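Uncharacterized ACR, COG1565 superfamily (Burkholderia thailandensis, PDB 4F3N) is of uncharacterized function but has a methyltransferase fold and may, like its family, methylate protein arginines symmetrically using S-adenosylmethionine. Local coordinates at residues A293-D298 against F407-F412. Numbering follows the deposited sequence.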
ATOM      1  N   ALA A 293      13.456  -2.915  11.425  1.00  8.85           N
ATOM      2  CA  ALA A 293      12.835  -3.649  10.343  1.00  8.46           C
ATOM      3  C   ALA A 293      11.778  -2.755   9.687  1.00  8.41           C
ATOM      4  O   ALA A 293      11.318  -1.761  10.280  1.00  8.58           O
ATOM      5  CB  ALA A 293      12.167  -4.935  10.873  1.00  8.01           C
ATOM      6  N   ALA A 294      11.361  -3.123   8.494  1.00  7.93           N
ATOM      7  CA  ALA A 294      10.291  -2.421   7.772  1.00  7.66           C
ATOM      8  C   ALA A 294       9.442  -3.510   7.162  1.00  7.72           C
ATOM      9  O   ALA A 294       9.980  -4.373   6.441  1.00  7.69           O
ATOM     10  CB  ALA A 294      10.804  -1.445   6.707  1.00  7.64           C
ATOM     11  N   PHE A 295       8.154  -3.514   7.496  1.00  7.35           N
ATOM     12  CA  PHE A 295       7.172  -4.458   6.965  1.00  7.35           C
ATOM     13  C   PHE A 295       6.240  -3.723   6.014  1.00  7.35           C
ATOM     14  O   PHE A 295       5.691  -2.694   6.403  1.00  7.38           O
ATOM     15  CB  PHE A 295       6.295  -5.016   8.073  1.00  7.37           C
ATOM     16  CG  PHE A 295       7.041  -5.854   9.120  1.00  7.43           C
ATOM     17  CD1 PHE A 295       7.085  -7.252   9.011  1.00  7.84           C
ATOM     18  CD2 PHE A 295       7.653  -5.246  10.175  1.00  7.76           C
ATOM     19  CE1 PHE A 295       7.718  -8.037   9.970  1.00  7.98           C
ATOM     20  CE2 PHE A 295       8.293  -6.007  11.133  1.00  7.77           C
ATOM     21  CZ  PHE A 295       8.313  -7.397  11.028  1.00  7.97           C
ATOM     22  N   PHE A 296       6.085  -4.245   4.797  1.00  7.40           N
ATOM     23  CA  PHE A 296       5.075  -3.782   3.848  1.00  7.63           C
ATOM     24  C   PHE A 296       4.077  -4.871   3.567  1.00  7.06           C
ATOM     25  O   PHE A 296       4.474  -5.987   3.261  1.00  7.20           O
ATOM     26  CB  PHE A 296       5.735  -3.297   2.558  1.00  8.18           C
ATOM     27  CG  PHE A 296       6.680  -2.151   2.780  1.00  9.20           C
ATOM     28  CD1 PHE A 296       6.207  -0.856   2.987  1.00  9.98           C
ATOM     29  CD2 PHE A 296       8.039  -2.371   2.823  1.00  9.51           C
ATOM     30  CE1 PHE A 296       7.100   0.211   3.176  1.00 10.85           C
ATOM     31  CE2 PHE A 296       8.919  -1.321   3.075  1.00  9.96           C
ATOM     32  CZ  PHE A 296       8.449  -0.044   3.235  1.00 10.65           C
ATOM     33  N   ILE A 297       2.797  -4.574   3.761  1.00  6.73           N
ATOM     34  CA  ILE A 297       1.710  -5.496   3.558  1.00  6.90           C
ATOM     35  C   ILE A 297       0.893  -4.969   2.397  1.00  6.87           C
ATOM     36  O   ILE A 297       0.467  -3.798   2.425  1.00  6.82           O
ATOM     37  CB  ILE A 297       0.784  -5.561   4.797  1.00  7.47           C
ATOM     38  CG1 ILE A 297       1.644  -5.911   6.043  1.00  7.93           C
ATOM     39  CG2 ILE A 297      -0.330  -6.620   4.591  1.00  7.71           C
ATOM     40  CD1 ILE A 297       1.677  -4.808   7.077  1.00  8.62           C
ATOM     41  N   ASP A 298       0.695  -5.787   1.378  1.00  6.64           N
ATOM     42  CA  ASP A 298      -0.064  -5.320   0.220  1.00  6.83           C
ATOM     43  C   ASP A 298      -0.381  -6.450  -0.721  1.00  7.49           C
ATOM     44  O   ASP A 298       0.229  -7.529  -0.691  1.00  7.83           O
ATOM     45  CB  ASP A 298       0.721  -4.223  -0.515  1.00  6.84           C
ATOM     46  CG  ASP A 298      -0.092  -3.010  -0.860  1.00  6.63           C
ATOM     47  OD1 ASP A 298      -1.293  -3.149  -1.253  1.00  6.79           O
ATOM     48  OD2 ASP A 298       0.462  -1.888  -0.737  1.00  6.36           O
ATOM     49  N   PHE A 407      -2.778 -11.046  -0.798  1.00  8.73           N
ATOM     50  CA  PHE A 407      -1.981 -10.151   0.033  1.00  8.38           C
ATOM     51  C   PHE A 407      -0.666 -10.835   0.415  1.00  8.18           C
ATOM     52  O   PHE A 407      -0.661 -12.049   0.641  1.00  8.40           O
ATOM     53  CB  PHE A 407      -2.746  -9.768   1.272  1.00  8.51           C
ATOM     54  CG  PHE A 407      -3.773  -8.662   1.033  1.00  8.82           C
ATOM     55  CD1 PHE A 407      -4.879  -8.883   0.194  1.00  8.85           C
ATOM     56  CD2 PHE A 407      -3.632  -7.406   1.639  1.00  8.67           C
ATOM     57  CE1 PHE A 407      -5.804  -7.899  -0.009  1.00  9.01           C
ATOM     58  CE2 PHE A 407      -4.562  -6.408   1.404  1.00  8.64           C
ATOM     59  CZ  PHE A 407      -5.631  -6.648   0.558  1.00  8.74           C
ATOM     60  N   LYS A 408       0.422 -10.057   0.411  1.00  7.91           N
ATOM     61  CA  LYS A 408       1.767 -10.523   0.702  1.00  7.91           C
ATOM     62  C   LYS A 408       2.341  -9.647   1.788  1.00  7.50           C
ATOM     63  O   LYS A 408       1.883  -8.520   2.013  1.00  7.39           O
ATOM     64  CB  LYS A 408       2.704 -10.444  -0.518  1.00  8.27           C
ATOM     65  CG  LYS A 408       2.135 -11.019  -1.814  1.00  8.56           C
ATOM     66  CD  LYS A 408       1.894 -12.537  -1.707  1.00  9.10           C
ATOM     67  CE  LYS A 408       1.594 -13.167  -3.082  1.00  9.42           C
ATOM     68  NZ  LYS A 408       0.269 -12.742  -3.647  1.00  9.61           N
ATOM     69  N   VAL A 409       3.320 -10.197   2.506  1.00  7.29           N
ATOM     70  CA  VAL A 409       4.134  -9.400   3.407  1.00  6.83           C
ATOM     71  C   VAL A 409       5.584  -9.513   2.974  1.00  7.06           C
ATOM     72  O   VAL A 409       6.098 -10.633   2.839  1.00  6.99           O
ATOM     73  CB  VAL A 409       4.015  -9.889   4.851  1.00  6.93           C
ATOM     74  CG1 VAL A 409       4.795  -8.971   5.754  1.00  7.05           C
ATOM     75  CG2 VAL A 409       2.511  -9.936   5.303  1.00  7.13           C
ATOM     76  N   ILE A 410       6.230  -8.357   2.798  1.00  6.93           N
ATOM     77  CA  ILE A 410       7.682  -8.286   2.581  1.00  7.03           C
ATOM     78  C   ILE A 410       8.295  -7.454   3.723  1.00  7.36           C
ATOM     79  O   ILE A 410       7.684  -6.509   4.200  1.00  7.32           O
ATOM     80  CB  ILE A 410       8.036  -7.726   1.175  1.00  7.13           C
ATOM     81  CG1 ILE A 410       9.499  -7.996   0.828  1.00  7.27           C
ATOM     82  CG2 ILE A 410       7.725  -6.214   1.050  1.00  6.82           C
ATOM     83  CD1 ILE A 410       9.741  -7.940  -0.696  1.00  7.43           C
ATOM     84  N   ALA A 411       9.467  -7.854   4.206  1.00  7.62           N
ATOM     85  CA  ALA A 411      10.122  -7.133   5.263  1.00  7.78           C
ATOM     86  C   ALA A 411      11.615  -7.011   4.995  1.00  8.08           C
ATOM     87  O   ALA A 411      12.222  -7.922   4.440  1.00  8.66           O
ATOM     88  CB  ALA A 411       9.894  -7.819   6.603  1.00  7.76           C
ATOM     89  N   PHE A 412      12.166  -5.880   5.393  1.00  8.19           N
ATOM     90  CA  PHE A 412      13.582  -5.563   5.318  1.00  8.39           C
ATOM     91  C   PHE A 412      14.109  -5.270   6.721  1.00  8.71           C
ATOM     92  O   PHE A 412      13.361  -4.872   7.635  1.00  8.28           O
ATOM     93  CB  PHE A 412      13.783  -4.335   4.418  1.00  8.18           C
ATOM     94  CG  PHE A 412      13.250  -4.501   3.029  1.00  8.14           C
ATOM     95  CD1 PHE A 412      13.983  -5.198   2.095  1.00  8.42           C
ATOM     96  CD2 PHE A 412      11.990  -4.011   2.670  1.00  7.71           C
ATOM     97  CE1 PHE A 412      13.488  -5.378   0.810  1.00  8.41           C
ATOM     98  CE2 PHE A 412      11.503  -4.186   1.391  1.00  7.74           C
ATOM     99  CZ  PHE A 412      12.269  -4.837   0.459  1.00  7.92           C
TER
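Ala294 N donates to Phe412 O at 2.8 Å. The same oxygen takes a CA-H...O contact from Ala293 CA, 3.0 Å away. Five more backbone bonds follow, pairing Ala294 with Phe412, Phe296 with Ile410 and Asp298 with Lys408. The straightest runs from Phe296 N to Ile410 O, with 172° at the hydrogen. Phe296 and Phe412 lie on one face of the sheet. Their side chains cross at about a right angle and meet at the ring edges, CE2 of Phe296 lying 4.1 Å from CD2 of Phe412. Ile410 CG2 reaches Phe296 CB at 3.8 Å, and helix 343-352 packs against Ile410 and Phe412. Strand 407-414 runs antiparallel to both its neighbours, 293-298 and 356-362, in the seven-stranded sheet of a Rossmann-like methyltransferase fold, strand order 3-2-1-4-5-7-6. On the other face, Phe295 CD1 touches Ala411 CB at 3.7 Å. Ile297 and Val409 lie side by side, CG1 of Ile297 4.2 Å from CG2 of Val409. With CG1 anti to the backbone N (chi1 -176°), Val409 brings that methyl to the edge of the Phe295 ring. Ile297 and Phe407 neighbour Asn214 and Thr113, respectively, both of which bind S-adenosyl-L-homocysteine in a structure of this protein, though the ligand is absent from this chain. The carboxylate of Asp298 accepts the backbone N-H of Asp218 at OD2.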